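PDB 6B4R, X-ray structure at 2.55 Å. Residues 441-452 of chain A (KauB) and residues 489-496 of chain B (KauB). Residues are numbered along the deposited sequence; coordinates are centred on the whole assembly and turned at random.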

ATOM      1  N   ALA A 441      15.654  17.038  16.458  1.00 23.88           N
ATOM      2  CA  ALA A 441      14.347  17.237  15.837  1.00 22.56           C
ATOM      3  C   ALA A 441      13.579  15.923  15.702  1.00 23.15           C
ATOM      4  O   ALA A 441      12.404  15.845  16.055  1.00 25.64           O
ATOM      5  CB  ALA A 441      14.496  17.908  14.475  1.00 20.57           C
ATOM      6  N   HIS A 442      14.250  14.891  15.198  1.00 18.47           N
ATOM      7  CA  HIS A 442      13.602  13.604  14.963  1.00 19.17           C
ATOM      8  C   HIS A 442      13.315  12.826  16.246  1.00 21.41           C
ATOM      9  O   HIS A 442      12.209  12.322  16.441  1.00 24.40           O
ATOM     10  CB  HIS A 442      14.425  12.757  13.988  1.00 14.82           C
ATOM     11  CG  HIS A 442      14.317  13.206  12.564  1.00 21.24           C
ATOM     12  ND1 HIS A 442      13.193  12.982  11.798  1.00 20.03           N
ATOM     13  CD2 HIS A 442      15.183  13.880  11.772  1.00 19.30           C
ATOM     14  CE1 HIS A 442      13.374  13.492  10.594  1.00 21.85           C
ATOM     15  NE2 HIS A 442      14.573  14.045  10.552  1.00 14.81           N
ATOM     16  N   LEU A 443      14.311  12.734  17.119  1.00 21.16           N
ATOM     17  CA  LEU A 443      14.163  11.998  18.367  1.00 22.74           C
ATOM     18  C   LEU A 443      13.084  12.595  19.272  1.00 23.10           C
ATOM     19  O   LEU A 443      12.324  11.863  19.903  1.00 21.96           O
ATOM     20  CB  LEU A 443      15.503  11.910  19.098  1.00 21.00           C
ATOM     21  CG  LEU A 443      16.522  10.992  18.416  1.00 28.59           C
ATOM     22  CD1 LEU A 443      17.884  11.084  19.084  1.00 23.08           C
ATOM     23  CD2 LEU A 443      16.017   9.556  18.416  1.00 20.73           C
ATOM     24  N   THR A 444      13.013  13.921  19.325  1.00 16.93           N
ATOM     25  CA  THR A 444      11.981  14.585  20.113  1.00 19.04           C
ATOM     26  C   THR A 444      10.606  14.330  19.504  1.00 25.27           C
ATOM     27  O   THR A 444       9.657  13.998  20.215  1.00 23.05           O
ATOM     28  CB  THR A 444      12.219  16.102  20.211  1.00 22.63           C
ATOM     29  OG1 THR A 444      13.542  16.348  20.701  1.00 18.15           O
ATOM     30  CG2 THR A 444      11.212  16.741  21.153  1.00 22.45           C
ATOM     31  N   ALA A 445      10.512  14.484  18.187  1.00 20.66           N
ATOM     32  CA  ALA A 445       9.266  14.247  17.469  1.00 20.17           C
ATOM     33  C   ALA A 445       8.754  12.831  17.704  1.00 20.38           C
ATOM     34  O   ALA A 445       7.556  12.616  17.891  1.00 23.66           O
ATOM     35  CB  ALA A 445       9.454  14.502  15.978  1.00 20.66           C
ATOM     36  N   LYS A 446       9.666  11.865  17.700  1.00 20.22           N
ATOM     37  CA  LYS A 446       9.291  10.482  17.959  1.00 28.07           C
ATOM     38  C   LYS A 446       8.887  10.256  19.414  1.00 20.93           C
ATOM     39  O   LYS A 446       8.125   9.338  19.713  1.00 22.69           O
ATOM     40  CB  LYS A 446      10.417   9.526  17.565  1.00 21.47           C
ATOM     41  CG  LYS A 446      10.500   9.259  16.077  1.00 33.07           C
ATOM     42  CD  LYS A 446      11.007   7.857  15.800  1.00 39.46           C
ATOM     43  CE  LYS A 446      12.387   7.635  16.393  1.00 37.42           C
ATOM     44  NZ  LYS A 446      12.921   6.285  16.047  1.00 38.76           N
ATOM     45  N   ALA A 447       9.391  11.099  20.311  1.00 16.49           N
ATOM     46  CA  ALA A 447       9.140  10.936  21.742  1.00 21.67           C
ATOM     47  C   ALA A 447       7.845  11.606  22.203  1.00 25.36           C
ATOM     48  O   ALA A 447       7.316  11.273  23.263  1.00 26.98           O
ATOM     49  CB  ALA A 447      10.325  11.452  22.554  1.00 11.55           C
ATOM     50  N   LEU A 448       7.339  12.545  21.408  1.00 22.07           N
ATOM     51  CA  LEU A 448       6.113  13.264  21.745  1.00 20.28           C
ATOM     52  C   LEU A 448       4.867  12.450  21.409  1.00 23.04           C
ATOM     53  O   LEU A 448       4.680  12.032  20.269  1.00 24.93           O
ATOM     54  CB  LEU A 448       6.068  14.606  21.014  1.00 22.32           C
ATOM     55  CG  LEU A 448       7.146  15.617  21.403  1.00 20.89           C
ATOM     56  CD1 LEU A 448       7.094  16.832  20.496  1.00 17.52           C
ATOM     57  CD2 LEU A 448       6.984  16.026  22.855  1.00 21.33           C
ATOM     58  N   ARG A 449       4.011  12.234  22.404  1.00 26.23           N
ATOM     59  CA  ARG A 449       2.796  11.451  22.207  1.00 26.32           C
ATOM     60  C   ARG A 449       1.660  12.311  21.659  1.00 21.14           C
ATOM     61  O   ARG A 449       0.739  12.673  22.390  1.00 21.44           O
ATOM     62  CB  ARG A 449       2.375  10.783  23.518  1.00 22.68           C
ATOM     63  CG  ARG A 449       3.464   9.922  24.145  1.00 29.39           C
ATOM     64  CD  ARG A 449       3.743   8.681  23.314  1.00 31.25           C
ATOM     65  NE  ARG A 449       2.627   7.740  23.353  1.00 41.70           N
ATOM     66  CZ  ARG A 449       2.642   6.534  22.793  1.00 35.73           C
ATOM     67  NH1 ARG A 449       3.719   6.115  22.142  1.00 29.20           N
ATOM     68  NH2 ARG A 449       1.580   5.747  22.883  1.00 32.73           N
ATOM     69  N   ALA A 450       1.729  12.630  20.371  1.00 19.35           N
ATOM     70  CA  ALA A 450       0.717  13.464  19.727  1.00 19.76           C
ATOM     71  C   ALA A 450       0.474  13.031  18.284  1.00 22.19           C
ATOM     72  O   ALA A 450       1.393  12.578  17.599  1.00 22.17           O
ATOM     73  CB  ALA A 450       1.123  14.926  19.786  1.00 22.06           C
ATOM     74  N   GLY A 451      -0.767  13.173  17.827  1.00 23.35           N
ATOM     75  CA  GLY A 451      -1.145  12.756  16.488  1.00 16.65           C
ATOM     76  C   GLY A 451      -0.494  13.584  15.398  1.00 18.90           C
ATOM     77  O   GLY A 451      -0.242  13.088  14.298  1.00 20.18           O
ATOM     78  N   SER A 452      -0.229  14.850  15.701  1.00 17.29           N
ATOM     79  CA  SER A 452       0.454  15.738  14.768  1.00 19.72           C
ATOM     80  C   SER A 452       1.657  16.379  15.441  1.00 23.11           C
ATOM     81  O   SER A 452       1.533  16.982  16.507  1.00 22.78           O
ATOM     82  CB  SER A 452      -0.490  16.831  14.252  1.00 20.07           C
ATOM     83  OG  SER A 452      -1.503  16.295  13.416  1.00 17.56           O
TER
ATOM     84  N   GLU B 489      -0.848   3.887  17.079  1.00 23.22           N
ATOM     85  CA  GLU B 489      -1.403   5.207  16.827  1.00 20.93           C
ATOM     86  C   GLU B 489      -0.695   5.830  15.631  1.00 27.76           C
ATOM     87  O   GLU B 489       0.509   5.648  15.448  1.00 22.84           O
ATOM     88  CB  GLU B 489      -1.224   6.111  18.049  1.00 24.31           C
ATOM     89  CG  GLU B 489      -2.143   5.804  19.219  1.00 27.86           C
ATOM     90  CD  GLU B 489      -3.565   6.280  18.993  1.00 29.45           C
ATOM     91  OE1 GLU B 489      -3.821   6.950  17.970  1.00 35.68           O
ATOM     92  OE2 GLU B 489      -4.430   5.986  19.844  1.00 37.51           O
ATOM     93  N   LEU B 490      -1.445   6.567  14.821  1.00 22.85           N
ATOM     94  CA  LEU B 490      -0.863   7.282  13.695  1.00 23.39           C
ATOM     95  C   LEU B 490      -0.279   8.622  14.131  1.00 22.25           C
ATOM     96  O   LEU B 490      -0.890   9.357  14.911  1.00 20.90           O
ATOM     97  CB  LEU B 490      -1.907   7.502  12.601  1.00 24.52           C
ATOM     98  CG  LEU B 490      -2.199   6.321  11.677  1.00 28.59           C
ATOM     99  CD1 LEU B 490      -3.380   6.641  10.776  1.00 29.95           C
ATOM    100  CD2 LEU B 490      -0.972   5.987  10.844  1.00 23.63           C
ATOM    101  N   LYS B 491       0.908   8.932  13.628  1.00 21.50           N
ATOM    102  CA  LYS B 491       1.519  10.230  13.870  1.00 18.31           C
ATOM    103  C   LYS B 491       1.902  10.889  12.554  1.00 20.19           C
ATOM    104  O   LYS B 491       2.571  10.281  11.719  1.00 18.88           O
ATOM    105  CB  LYS B 491       2.754  10.090  14.760  1.00 20.75           C
ATOM    106  CG  LYS B 491       3.560  11.372  14.882  1.00 20.62           C
ATOM    107  CD  LYS B 491       4.781  11.184  15.762  1.00 22.51           C
ATOM    108  CE  LYS B 491       4.386  11.005  17.214  1.00 20.77           C
ATOM    109  NZ  LYS B 491       5.579  10.804  18.083  1.00 26.57           N
ATOM    110  N   ALA B 492       1.466  12.130  12.368  1.00 22.51           N
ATOM    111  CA  ALA B 492       1.838  12.906  11.191  1.00 21.81           C
ATOM    112  C   ALA B 492       2.891  13.945  11.555  1.00 23.33           C
ATOM    113  O   ALA B 492       2.579  14.970  12.162  1.00 28.35           O
ATOM    114  CB  ALA B 492       0.615  13.578  10.586  1.00 19.80           C
ATOM    115  N   THR B 493       4.139  13.677  11.184  1.00 22.04           N
ATOM    116  CA  THR B 493       5.227  14.604  11.466  1.00 24.33           C
ATOM    117  C   THR B 493       5.566  15.450  10.242  1.00 23.57           C
ATOM    118  O   THR B 493       6.179  14.962   9.294  1.00 22.09           O
ATOM    119  CB  THR B 493       6.490  13.864  11.937  1.00 21.44           C
ATOM    120  OG1 THR B 493       6.179  13.072  13.090  1.00 22.86           O
ATOM    121  CG2 THR B 493       7.589  14.854  12.289  1.00 20.14           C
ATOM    122  N   TRP B 494       5.161  16.718  10.271  1.00 21.38           N
ATOM    123  CA  TRP B 494       5.417  17.633   9.161  1.00 26.86           C
ATOM    124  C   TRP B 494       6.596  18.559   9.447  1.00 24.36           C
ATOM    125  O   TRP B 494       6.525  19.424  10.319  1.00 18.71           O
ATOM    126  CB  TRP B 494       4.160  18.442   8.821  1.00 25.88           C
ATOM    127  CG  TRP B 494       3.520  18.014   7.536  1.00 28.82           C
ATOM    128  CD1 TRP B 494       3.313  18.782   6.425  1.00 26.45           C
ATOM    129  CD2 TRP B 494       3.023  16.709   7.216  1.00 25.24           C
ATOM    130  NE1 TRP B 494       2.708  18.039   5.441  1.00 19.48           N
ATOM    131  CE2 TRP B 494       2.521  16.763   5.901  1.00 23.04           C
ATOM    132  CE3 TRP B 494       2.950  15.501   7.918  1.00 22.27           C
ATOM    133  CZ2 TRP B 494       1.957  15.655   5.272  1.00 19.97           C
ATOM    134  CZ3 TRP B 494       2.390  14.403   7.292  1.00 25.52           C
ATOM    135  CH2 TRP B 494       1.902  14.487   5.981  1.00 24.56           C
ATOM    136  N   ILE B 495       7.675  18.369   8.693  1.00 22.87           N
ATOM    137  CA  ILE B 495       8.928  19.073   8.935  1.00 18.20           C
ATOM    138  C   ILE B 495       9.206  20.145   7.885  1.00 24.56           C
ATOM    139  O   ILE B 495       9.346  19.847   6.698  1.00 23.48           O
ATOM    140  CB  ILE B 495      10.106  18.085   8.959  1.00 20.73           C
ATOM    141  CG1 ILE B 495       9.843  16.982   9.988  1.00 18.94           C
ATOM    142  CG2 ILE B 495      11.413  18.812   9.243  1.00 18.73           C
ATOM    143  CD1 ILE B 495      10.825  15.836   9.924  1.00 18.74           C
ATOM    144  N   LYS B 496       9.288  21.394   8.334  1.00 21.46           N
ATOM    145  CA  LYS B 496       9.615  22.506   7.449  1.00 25.64           C
ATOM    146  C   LYS B 496      11.118  22.582   7.214  1.00 27.91           C
ATOM    147  O   LYS B 496      11.894  22.770   8.152  1.00 32.88           O
ATOM    148  CB  LYS B 496       9.120  23.829   8.035  1.00 29.89           C
ATOM    149  CG  LYS B 496       9.511  25.044   7.210  1.00 29.33           C
ATOM    150  CD  LYS B 496       8.384  25.486   6.288  1.00 45.74           C
ATOM    151  CE  LYS B 496       7.292  26.209   7.065  1.00 56.13           C
ATOM    152  NZ  LYS B 496       6.233  26.761   6.175  1.00 53.29           N
TER

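The most unusual feature of this contact is a buried lysine that reaches from a strand of chain B to hydrogen-bond two backbone carbonyls at and just beyond the end of a helix in chain A. B:Lys491 NZ donates to A:Ala445 O and to A:Leu448 O, each at 2.7 Å. The first acceptor lies in the last turn of helix 441-447; the second belongs to A:Leu448, where phi/psi of -80/124° departs from helical values. With chi angles of 171°, -179°, -70° and 179°, the side chain is extended except for an m turn at chi3, and it has 94 Å² covered by the chain A stretch, the largest area for any residue in the two stretches. NZ is also hydrogen-bonded elsewhere in the structure.

Beyond the helix, a single parallel bridge joins A:Ser452 to B:Ala492, at a CA-CA separation of 4.8 Å. B:Ala492 N donates to A:Gly451 O at 2.7 Å with a nearly linear angle of 174°. Two CA-H...O contacts accompany this bridge: B:Lys491 CA to A:Gly451 O and A:Ser452 CA to B:Ala492 O, both 3.4 Å, with angles at H of 142° and 144°.

Apolar packing extends the contact along the helix. A:Ala445 CB lies 4.1 Å from B:Thr493 CG2, and B:Ile495 CD1 approaches A:His442 CE1 obliquely at 3.5 Å.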